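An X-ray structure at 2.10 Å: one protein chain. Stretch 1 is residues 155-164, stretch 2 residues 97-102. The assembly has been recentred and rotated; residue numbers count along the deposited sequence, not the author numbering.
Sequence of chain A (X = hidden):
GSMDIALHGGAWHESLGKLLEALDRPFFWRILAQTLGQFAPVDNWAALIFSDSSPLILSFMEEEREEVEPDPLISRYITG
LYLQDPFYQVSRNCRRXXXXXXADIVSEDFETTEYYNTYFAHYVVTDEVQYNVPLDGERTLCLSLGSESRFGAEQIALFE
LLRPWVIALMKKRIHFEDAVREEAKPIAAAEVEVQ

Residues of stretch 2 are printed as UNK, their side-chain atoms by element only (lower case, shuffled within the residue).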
# COMPACT_ATOMS: atom_id res chain seq x y z
N GLN A 155 -20.83 -6.66 9.65
CA GLN A 155 -20.17 -5.90 8.60
C GLN A 155 -19.47 -4.66 9.16
O GLN A 155 -18.33 -4.36 8.78
CB GLN A 155 -21.19 -5.50 7.52
CG GLN A 155 -21.68 -6.65 6.63
CD GLN A 155 -22.63 -7.58 7.36
OE1 GLN A 155 -23.52 -7.14 8.10
NE2 GLN A 155 -22.44 -8.88 7.17
N ILE A 156 -20.13 -3.92 10.05
CA ILE A 156 -19.49 -2.75 10.66
C ILE A 156 -18.23 -3.18 11.41
O ILE A 156 -17.17 -2.55 11.30
CB ILE A 156 -20.46 -2.02 11.60
CG1 ILE A 156 -21.72 -1.56 10.86
CG2 ILE A 156 -19.75 -0.83 12.24
CD1 ILE A 156 -21.46 -0.68 9.68
N ALA A 157 -18.33 -4.27 12.17
CA ALA A 157 -17.17 -4.82 12.86
C ALA A 157 -16.02 -5.09 11.89
O ALA A 157 -14.87 -4.72 12.14
CB ALA A 157 -17.57 -6.11 13.60
N LEU A 158 -16.33 -5.74 10.76
CA LEU A 158 -15.31 -5.98 9.74
C LEU A 158 -14.69 -4.68 9.22
O LEU A 158 -13.46 -4.56 9.10
CB LEU A 158 -15.91 -6.76 8.57
CG LEU A 158 -15.59 -8.25 8.52
CD1 LEU A 158 -14.13 -8.41 8.08
CD2 LEU A 158 -15.83 -8.89 9.87
N PHE A 159 -15.54 -3.71 8.86
CA PHE A 159 -15.04 -2.42 8.38
C PHE A 159 -14.07 -1.80 9.39
O PHE A 159 -13.06 -1.20 8.99
CB PHE A 159 -16.21 -1.48 8.11
CG PHE A 159 -17.01 -1.83 6.89
CD1 PHE A 159 -16.39 -2.23 5.71
CD2 PHE A 159 -18.40 -1.75 6.91
CE1 PHE A 159 -17.14 -2.55 4.57
CE2 PHE A 159 -19.16 -2.06 5.78
CZ PHE A 159 -18.53 -2.46 4.61
N GLU A 160 -14.36 -1.93 10.68
CA GLU A 160 -13.45 -1.41 11.70
C GLU A 160 -12.16 -2.23 11.79
O GLU A 160 -11.09 -1.68 12.05
CB GLU A 160 -14.13 -1.39 13.08
CG GLU A 160 -15.24 -0.32 13.26
CD GLU A 160 -14.68 1.09 13.46
OE1 GLU A 160 -13.44 1.28 13.43
OE2 GLU A 160 -15.49 2.01 13.67
N LEU A 161 -12.26 -3.54 11.58
CA LEU A 161 -11.06 -4.38 11.64
C LEU A 161 -10.07 -4.00 10.55
O LEU A 161 -8.86 -3.95 10.79
CB LEU A 161 -11.45 -5.86 11.51
CG LEU A 161 -10.31 -6.84 11.80
CD1 LEU A 161 -9.98 -6.84 13.29
CD2 LEU A 161 -10.69 -8.25 11.34
N LEU A 162 -10.58 -3.74 9.34
CA LEU A 162 -9.75 -3.45 8.18
C LEU A 162 -9.35 -1.98 8.11
O LEU A 162 -8.41 -1.64 7.38
CB LEU A 162 -10.49 -3.83 6.90
CG LEU A 162 -11.08 -5.23 6.80
CD1 LEU A 162 -11.65 -5.50 5.40
CD2 LEU A 162 -10.02 -6.25 7.15
N ARG A 163 -10.06 -1.14 8.85
CA ARG A 163 -9.86 0.31 8.80
C ARG A 163 -8.40 0.77 8.87
O ARG A 163 -8.05 1.68 8.11
CB ARG A 163 -10.69 0.94 9.92
CG ARG A 163 -10.55 2.45 10.10
CD ARG A 163 -11.48 2.83 11.24
NE ARG A 163 -11.23 4.17 11.73
CZ ARG A 163 -11.78 4.67 12.84
NH1 ARG A 163 -12.63 3.94 13.56
NH2 ARG A 163 -11.49 5.91 13.22
N PRO A 164 -7.53 0.20 9.73
CA PRO A 164 -6.14 0.70 9.78
C PRO A 164 -5.47 0.81 8.42
O PRO A 164 -4.84 1.83 8.11
CB PRO A 164 -5.44 -0.32 10.68
CG PRO A 164 -6.50 -0.82 11.57
CD PRO A 164 -7.76 -0.85 10.74
N UNK A 97 -12.39 12.43 11.64
CA UNK A 97 -12.69 11.38 10.69
C UNK A 97 -13.08 10.08 11.39
O UNK A 97 -13.37 10.03 12.57
N UNK A 98 -13.08 9.01 10.61
CA UNK A 98 -13.45 7.73 11.16
C UNK A 98 -14.30 6.91 10.21
O UNK A 98 -14.19 7.06 8.99
N UNK A 99 -15.12 6.02 10.77
CA UNK A 99 -15.99 5.14 10.01
C UNK A 99 -17.42 5.45 10.44
O UNK A 99 -17.74 5.33 11.62
c UNK A 99 -16.62 2.69 9.56
c UNK A 99 -16.48 2.75 8.00
c UNK A 99 -16.38 1.30 10.10
c UNK A 99 -15.67 3.66 10.26
N UNK A 100 -18.27 5.83 9.49
CA UNK A 100 -19.60 6.29 9.82
C UNK A 100 -20.65 5.42 9.13
O UNK A 100 -20.51 5.07 7.96
c UNK A 100 -18.43 9.89 12.34
c UNK A 100 -18.89 8.70 10.28
c UNK A 100 -17.70 9.17 9.77
c UNK A 100 -19.77 7.78 9.46
c UNK A 100 -19.25 9.05 11.58
c UNK A 100 -16.88 10.01 10.53
c UNK A 100 -17.24 10.37 11.80
N UNK A 101 -21.70 5.08 9.88
CA UNK A 101 -22.84 4.30 9.41
C UNK A 101 -24.07 5.20 9.39
O UNK A 101 -24.34 5.91 10.36
c UNK A 101 -24.54 1.90 8.53
n UNK A 101 -24.60 1.09 10.56
n UNK A 101 -25.38 0.81 8.59
c UNK A 101 -25.40 0.35 9.82
c UNK A 101 -24.04 2.08 9.78
c UNK A 101 -23.07 3.09 10.33
N UNK A 102 -24.80 5.16 8.27
CA UNK A 102 -25.92 6.07 8.01
C UNK A 102 -26.82 6.32 9.22
O UNK A 102 -27.03 7.46 9.63
c UNK A 102 -27.98 6.37 6.50
c UNK A 102 -27.55 7.76 5.97
c UNK A 102 -26.74 5.52 6.83
c UNK A 102 -28.86 5.65 5.50

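Position 97 carries nothing beyond its backbone atoms, and nothing on stretch 1 comes close to the place where a CB would sit. Its phi of 73° is positive, a region where glycine is at ease and most other residues are strained. It is Gly97.

Position 98 is also bare backbone, but here the backbone itself demands it. With phi and psi at 140° and -154°, a CB would be jammed against the carbonyl O of the residue before, which by itself calls for glycine. The CA lies 3.4 Å from Arg163 NH2, and an ideal CB would stand 3.5 Å from that same nitrogen. This is Gly98.

Position 99 has four side-chain carbons, forked at the second. The CA-to-CB bond points toward the helix, and one branch end settles against Phe159 and Glu160. A four-carbon side chain forked beyond CB is leucine: Leu99, with chi1 t and chi2 p. Its CD2 lies 3.4 Å from Phe159 CB and 3.7 Å from Glu160 CG, so it rests on the base of the Phe159 side chain, short of its ring, and lies along the Glu160 side chain.

Position 100 shows one carbon followed by a ring of six carbons, with no hydroxyl oxygen. Its CA-to-CB bond points away from the helix, as alternation along a strand predicts, and it makes no contact with stretch 1. It is Phe100.

Position 101 has one carbon and then a five-membered ring of three carbons and two nitrogens, which can only be histidine. In His101 the CA-to-CB bond again points toward the helix. Ile156 CD1 sits over the ring face in a CH-pi contact, 3.7 Å from His101 ND1, while NE2 is hydrogen-bonded elsewhere in the structure.

Position 102 has four carbons forked at the second and lies out of reach of stretch 1. The fork again gives leucine, Leu102.

Strand and helix run nearly antiparallel, at 164°, with axes 9.7 Å apart at closest approach. Alternate strand residues, Leu99 and His101, meet a helix face built from Ile156, Phe159, Glu160 and Arg163. No hydrogen bond crosses between the stretches; packing carries the interface, and Leu99 gives up the largest area. The charges are handled within the helix: Arg163 NH1 donates to Glu160 OE1 at 2.8 Å in a salt bridge, leaving one guanidinium face over the Gly98 CA and the Leu99 N. The rule is a strand leucine packed against the helix, a flat ring beneath a methyl, and bare backbone beside the arginine.

Stretch 2, residues 97-102: GGLFHL
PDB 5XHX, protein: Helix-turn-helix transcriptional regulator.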